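Long-range contact in glycoside hydrolase family 61 (Trichoderma reesei QM6a, PDB 5O2X), which is a copper-dependent lytic polysaccharide monooxygenase that probably cleaves cellulose chains oxidatively, as other members of Auxiliary Activity family 9 do: residues V132-P145 with S226-A238. Residues are numbered along the deposited sequence; the frame is centred on the assembly and turned at random.
With MAN (alpha-D-mannopyranose), chain L; MAN (alpha-D-mannopyranose), chain M; MAN (alpha-D-mannopyranose), chain I; NAG (2-acetamido-2-deoxy-beta-D-glucopyranose), chain C.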
loop_
_atom_site.group_PDB
_atom_site.type_symbol
_atom_site.label_atom_id
_atom_site.label_comp_id
_atom_site.label_asym_id
_atom_site.label_seq_id
_atom_site.Cartn_x
_atom_site.Cartn_y
_atom_site.Cartn_z
ATOM N N VAL A 132 0.691 -14.710 4.413
ATOM C CA VAL A 132 2.105 -14.446 4.692
ATOM C C VAL A 132 2.210 -13.252 5.659
ATOM O O VAL A 132 2.950 -13.298 6.647
ATOM C CB VAL A 132 2.868 -14.190 3.396
ATOM C CG1 VAL A 132 4.325 -13.892 3.678
ATOM C CG2 VAL A 132 2.748 -15.389 2.467
ATOM N N LEU A 133 1.447 -12.192 5.375
ATOM C CA LEU A 133 1.406 -11.047 6.267
ATOM C C LEU A 133 0.998 -11.484 7.671
ATOM O O LEU A 133 1.620 -11.072 8.678
ATOM C CB LEU A 133 0.440 -9.995 5.690
ATOM C CG LEU A 133 0.155 -8.781 6.562
ATOM C CD1 LEU A 133 -0.014 -7.544 5.697
ATOM C CD2 LEU A 133 -1.080 -8.981 7.408
ATOM N N ILE A 134 -0.034 -12.311 7.792
ATOM C CA ILE A 134 -0.512 -12.762 9.117
ATOM C C ILE A 134 0.608 -13.539 9.815
ATOM O O ILE A 134 0.867 -13.345 11.011
ATOM C CB ILE A 134 -1.770 -13.610 8.964
ATOM C CG1 ILE A 134 -2.934 -12.721 8.501
ATOM C CG2 ILE A 134 -2.120 -14.335 10.248
ATOM C CD1 ILE A 134 -4.109 -13.487 7.897
ATOM N N SER A 135 1.281 -14.435 9.086
ATOM C CA SER A 135 2.330 -15.244 9.688
ATOM C C SER A 135 3.476 -14.404 10.226
ATOM O O SER A 135 4.053 -14.733 11.244
ATOM C CB SER A 135 2.839 -16.214 8.620
ATOM O OG SER A 135 3.894 -16.984 9.168
ATOM N N ASN A 136 3.802 -13.312 9.543
ATOM C CA ASN A 136 4.905 -12.445 9.934
ATOM C C ASN A 136 4.462 -11.302 10.829
ATOM O O ASN A 136 4.854 -10.153 10.676
ATOM C CB ASN A 136 5.609 -11.933 8.659
ATOM C CG ASN A 136 6.315 -13.056 7.914
ATOM O OD1 ASN A 136 6.183 -13.155 6.651
ATOM N ND2 ASN A 136 7.029 -13.842 8.591
ATOM N N ASN A 137 3.625 -11.654 11.823
ATOM C CA ASN A 137 3.123 -10.688 12.798
ATOM C C ASN A 137 2.538 -9.449 12.132
ATOM O O ASN A 137 2.742 -8.323 12.608
ATOM C CB ASN A 137 4.130 -10.301 13.884
ATOM C CG ASN A 137 3.435 -9.626 15.050
ATOM O OD1 ASN A 137 2.353 -10.070 15.466
ATOM N ND2 ASN A 137 4.034 -8.578 15.591
ATOM N N ASN A 138 1.738 -9.659 11.077
ATOM C CA ASN A 138 0.992 -8.587 10.474
ATOM C C ASN A 138 1.852 -7.561 9.746
ATOM O O ASN A 138 1.555 -6.372 9.717
ATOM C CB ASN A 138 0.044 -7.877 11.484
ATOM C CG ASN A 138 -1.389 -8.296 11.379
ATOM O OD1 ASN A 138 -1.710 -9.462 11.087
ATOM N ND2 ASN A 138 -2.272 -7.332 11.606
ATOM N N THR A 139 2.925 -8.064 9.098
ATOM C CA THR A 139 3.818 -7.186 8.373
ATOM C C THR A 139 3.927 -7.605 6.926
ATOM O O THR A 139 3.702 -8.762 6.546
ATOM C CB THR A 139 5.213 -7.103 9.006
ATOM O OG1 THR A 139 5.912 -8.350 8.891
ATOM C CG2 THR A 139 5.143 -6.655 10.451
ATOM N N TRP A 140 4.361 -6.633 6.109
ATOM C CA TRP A 140 4.721 -6.842 4.696
ATOM C C TRP A 140 5.960 -6.043 4.449
ATOM O O TRP A 140 6.081 -4.907 4.942
ATOM C CB TRP A 140 3.602 -6.398 3.758
ATOM C CG TRP A 140 3.829 -6.786 2.340
ATOM C CD1 TRP A 140 4.269 -5.992 1.300
ATOM C CD2 TRP A 140 3.708 -8.100 1.797
ATOM N NE1 TRP A 140 4.394 -6.722 0.161
ATOM C CE2 TRP A 140 4.071 -8.027 0.417
ATOM C CE3 TRP A 140 3.321 -9.337 2.324
ATOM C CZ2 TRP A 140 4.040 -9.147 -0.429
ATOM C CZ3 TRP A 140 3.276 -10.422 1.494
ATOM C CH2 TRP A 140 3.656 -10.339 0.148
ATOM N N VAL A 141 6.895 -6.581 3.641
ATOM C CA VAL A 141 8.141 -5.911 3.279
ATOM C C VAL A 141 8.162 -5.630 1.797
ATOM O O VAL A 141 7.928 -6.535 0.996
ATOM C CB VAL A 141 9.356 -6.780 3.668
ATOM C CG1 VAL A 141 10.668 -6.119 3.238
ATOM C CG2 VAL A 141 9.344 -7.002 5.175
ATOM N N VAL A 142 8.469 -4.371 1.427
ATOM C CA VAL A 142 8.696 -3.985 0.014
ATOM C C VAL A 142 10.089 -3.394 -0.082
ATOM O O VAL A 142 10.558 -2.742 0.835
ATOM C CB VAL A 142 7.576 -3.021 -0.489
ATOM C CG1 VAL A 142 7.737 -1.632 0.099
ATOM C CG2 VAL A 142 7.499 -2.988 -2.013
ATOM N N LYS A 143 10.707 -3.577 -1.244
ATOM C CA LYS A 143 11.997 -2.983 -1.535
ATOM C C LYS A 143 11.862 -1.834 -2.521
ATOM O O LYS A 143 11.259 -1.997 -3.592
ATOM C CB LYS A 143 12.952 -4.050 -2.054
ATOM C CG LYS A 143 14.292 -3.473 -2.469
ATOM C CD LYS A 143 15.303 -4.561 -2.813
ATOM C CE LYS A 143 16.426 -4.044 -3.709
ATOM N NZ LYS A 143 17.350 -5.134 -4.170
ATOM N N ILE A 144 12.405 -0.679 -2.156
ATOM C CA ILE A 144 12.472 0.419 -3.123
ATOM C C ILE A 144 13.542 0.026 -4.178
ATOM O O ILE A 144 14.672 -0.305 -3.820
ATOM C CB ILE A 144 12.861 1.711 -2.431
ATOM C CG1 ILE A 144 11.835 2.064 -1.350
ATOM C CG2 ILE A 144 13.017 2.824 -3.444
ATOM C CD1 ILE A 144 10.401 2.167 -1.799
ATOM N N PRO A 145 13.191 -0.005 -5.465
ATOM C CA PRO A 145 14.143 -0.514 -6.488
ATOM C C PRO A 145 15.498 0.159 -6.389
ATOM O O PRO A 145 15.592 1.378 -6.224
ATOM C CB PRO A 145 13.422 -0.187 -7.787
ATOM C CG PRO A 145 11.966 -0.298 -7.453
ATOM C CD PRO A 145 11.874 0.294 -6.054
ATOM N N SER A 226 9.114 -4.193 -15.058
ATOM C CA SER A 226 10.067 -5.198 -15.466
ATOM C C SER A 226 11.386 -5.066 -14.697
ATOM O O SER A 226 11.903 -3.998 -14.492
ATOM C CB SER A 226 10.367 -5.096 -16.939
ATOM O OG SER A 226 11.310 -6.102 -17.225
ATOM N N GLY A 227 11.935 -6.212 -14.326
ATOM C CA GLY A 227 13.206 -6.291 -13.633
ATOM C C GLY A 227 13.093 -6.320 -12.124
ATOM O O GLY A 227 14.097 -6.543 -11.448
ATOM N N LEU A 228 11.892 -6.094 -11.586
ATOM C CA LEU A 228 11.680 -6.171 -10.142
ATOM C C LEU A 228 11.102 -7.544 -9.790
ATOM O O LEU A 228 10.230 -8.039 -10.499
ATOM C CB LEU A 228 10.693 -5.099 -9.699
ATOM C CG LEU A 228 11.038 -3.678 -10.053
ATOM C CD1 LEU A 228 9.988 -2.747 -9.448
ATOM C CD2 LEU A 228 12.461 -3.312 -9.658
ATOM N N PRO A 229 11.537 -8.122 -8.690
ATOM C CA PRO A 229 10.866 -9.331 -8.210
ATOM C C PRO A 229 9.434 -8.977 -7.800
ATOM O O PRO A 229 9.226 -7.904 -7.244
ATOM C CB PRO A 229 11.750 -9.747 -7.018
ATOM C CG PRO A 229 12.289 -8.484 -6.514
ATOM C CD PRO A 229 12.512 -7.625 -7.713
ATOM N N THR A 230 8.497 -9.872 -7.994
ATOM C CA THR A 230 7.125 -9.513 -7.597
ATOM C C THR A 230 6.943 -9.487 -6.090
ATOM O O THR A 230 5.967 -8.903 -5.609
ATOM C CB THR A 230 6.062 -10.371 -8.271
ATOM O OG1 THR A 230 6.264 -11.708 -7.811
ATOM C CG2 THR A 230 6.152 -10.292 -9.795
ATOM N N SER A 231 7.878 -10.075 -5.348
ATOM C CA SER A 231 8.023 -9.798 -3.936
ATOM C C SER A 231 9.464 -10.066 -3.559
ATOM O O SER A 231 10.109 -10.934 -4.179
ATOM C CB SER A 231 7.074 -10.642 -3.072
ATOM O OG SER A 231 7.289 -12.055 -3.244
ATOM N N VAL A 232 9.929 -9.357 -2.549
ATOM C CA VAL A 232 11.198 -9.707 -1.915
ATOM C C VAL A 232 10.925 -10.587 -0.690
ATOM O O VAL A 232 9.777 -10.742 -0.253
ATOM C CB VAL A 232 12.024 -8.475 -1.527
ATOM C CG1 VAL A 232 12.428 -7.691 -2.769
ATOM C CG2 VAL A 232 11.320 -7.569 -0.477
ATOM N N ALA A 233 11.963 -11.223 -0.178
ATOM C CA ALA A 233 11.774 -12.186 0.893
ATOM C C ALA A 233 11.083 -11.510 2.094
ATOM O O ALA A 233 11.550 -10.502 2.630
ATOM C CB ALA A 233 13.083 -12.801 1.326
ATOM N N GLN A 234 9.970 -12.105 2.505
ATOM C CA GLN A 234 9.183 -11.611 3.638
ATOM C C GLN A 234 9.755 -12.098 4.966
ATOM O O GLN A 234 10.368 -13.141 5.043
ATOM C CB GLN A 234 7.741 -12.059 3.516
ATOM C CG GLN A 234 7.084 -11.532 2.237
ATOM C CD GLN A 234 7.036 -10.023 2.225
ATOM O OE1 GLN A 234 6.498 -9.395 3.171
ATOM N NE2 GLN A 234 7.644 -9.412 1.240
ATOM N N GLY A 235 9.501 -11.334 6.010
ATOM C CA GLY A 235 9.933 -11.641 7.358
ATOM C C GLY A 235 10.026 -10.362 8.149
ATOM O O GLY A 235 10.554 -9.367 7.694
ATOM N N SER A 236 9.472 -10.389 9.362
ATOM C CA SER A 236 9.431 -9.190 10.199
ATOM C C SER A 236 10.793 -8.938 10.806
ATOM O O SER A 236 11.550 -9.856 11.088
ATOM C CB SER A 236 8.404 -9.427 11.279
ATOM O OG SER A 236 8.327 -8.213 12.043
ATOM N N SER A 237 11.100 -7.669 11.037
ATOM C CA SER A 237 12.275 -7.312 11.823
ATOM C C SER A 237 11.912 -6.124 12.687
ATOM O O SER A 237 11.000 -5.353 12.383
ATOM C CB SER A 237 13.479 -7.018 10.952
ATOM O OG SER A 237 13.298 -5.791 10.323
ATOM N N ALA A 238 12.635 -6.019 13.796
ATOM C CA ALA A 238 12.402 -4.979 14.777
ATOM C C ALA A 238 13.063 -3.679 14.348
ATOM O O ALA A 238 14.102 -3.687 13.685
ATOM C CB ALA A 238 12.955 -5.407 16.132
HETATM C C1 MAN L . 8.014 -12.649 -2.181
HETATM C C2 MAN L . 8.711 -13.887 -2.722
HETATM C C3 MAN L . 7.713 -14.965 -3.109
HETATM C C4 MAN L . 6.801 -15.298 -1.942
HETATM C C5 MAN L . 6.150 -14.003 -1.441
HETATM C C6 MAN L . 5.349 -14.226 -0.177
HETATM O O2 MAN L . 9.629 -14.365 -1.735
HETATM O O3 MAN L . 8.390 -16.149 -3.577
HETATM O O4 MAN L . 5.751 -16.177 -2.304
HETATM O O5 MAN L . 7.143 -13.018 -1.118
HETATM O O6 MAN L . 6.145 -14.774 0.888
HETATM C C1 MAN M . 7.229 -8.222 12.956
HETATM C C2 MAN M . 7.221 -6.874 13.619
HETATM C C3 MAN M . 8.421 -6.699 14.523
HETATM C C4 MAN M . 8.571 -7.848 15.487
HETATM C C5 MAN M . 8.493 -9.176 14.742
HETATM C C6 MAN M . 8.448 -10.364 15.671
HETATM O O2 MAN M . 6.013 -6.789 14.382
HETATM O O3 MAN M . 8.324 -5.468 15.255
HETATM O O4 MAN M . 9.847 -7.742 16.136
HETATM O O5 MAN M . 7.345 -9.257 13.903
HETATM O O6 MAN M . 8.552 -11.586 14.939
HETATM C C1 MAN I . 5.091 -12.418 -7.469
HETATM C C2 MAN I . 5.678 -13.502 -6.574
HETATM C C3 MAN I . 6.596 -14.449 -7.377
HETATM C C4 MAN I . 5.766 -14.958 -8.576
HETATM C C5 MAN I . 5.303 -13.803 -9.450
HETATM C C6 MAN I . 4.514 -14.238 -10.699
HETATM O O2 MAN I . 4.545 -14.186 -5.995
HETATM O O3 MAN I . 7.044 -15.544 -6.585
HETATM O O4 MAN I . 6.581 -15.826 -9.380
HETATM O O5 MAN I . 4.497 -12.949 -8.626
HETATM O O6 MAN I . 3.172 -14.640 -10.389
HETATM C C1 NAG C . 3.434 -7.801 16.674
HETATM C C2 NAG C . 4.387 -7.478 17.785
HETATM C C3 NAG C . 3.618 -6.707 18.857
HETATM C C4 NAG C . 2.961 -5.480 18.295
HETATM C C5 NAG C . 2.163 -5.809 17.042
HETATM C C6 NAG C . 1.749 -4.578 16.291
HETATM C C7 NAG C . 6.234 -8.757 18.718
HETATM C C8 NAG C . 6.681 -10.073 19.272
HETATM N N2 NAG C . 4.966 -8.682 18.328
HETATM O O3 NAG C . 4.465 -6.340 19.958
HETATM O O4 NAG C . 2.078 -4.868 19.258
HETATM O O5 NAG C . 2.989 -6.573 16.112
HETATM O O6 NAG C . 2.858 -3.752 15.979
HETATM O O7 NAG C . 7.012 -7.796 18.597
HETATM O O HOH W 1 5.119 -10.695 5.202
HETATM O O HOH W 2 7.315 -9.618 6.713
HETATM O O HOH W 3 7.959 -7.336 -1.691
#
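Along the edge strand 139-143 of the beta-sandwich, Val141 is gripped by Gln234 from the O-glycosylated 226-238 segment, probably part of the region once predicted to be a linker. The case illustrates how a side-chain amide can stand in for a neighbouring strand. Gln234 OE1 accepts a hydrogen bond from Val141 N at 2.9 Å on an in-plane lone pair, while Gln234 NE2 gives a nearly straight bond (173°) to Val141 O, also 2.9 Å. A bend at chi2 (-62°) folds the amide back over the Trp140 ring, the planes only 20° apart, with OE1 3.2 Å above one face near the rim. NE2 also reaches Val232 O of its own segment. Were the glutamine replaced by an alanine, the N-H and carbonyl of Val141 would probably lose these two partners and this face of the indole its amide cover. On one side of this clamp, Val232 CG2 packs against Val141 CG1 in one of the valine's two conformers and, further along, Leu228 CD1 rests on Pro145 CG at 3.7 Å. On the other, a water links Thr139 OG1 to Gly235 N, and Ser236 carries a mannose whose O2 accepts a bond from Asn137 ND2, itself the N-glycan attachment point. Strand 139-143 pairs through its other edge with strand 74-80, whereas the Trp140 indole reaches inward to strands 90-96 and 110-121, where Asp115 holds NE1.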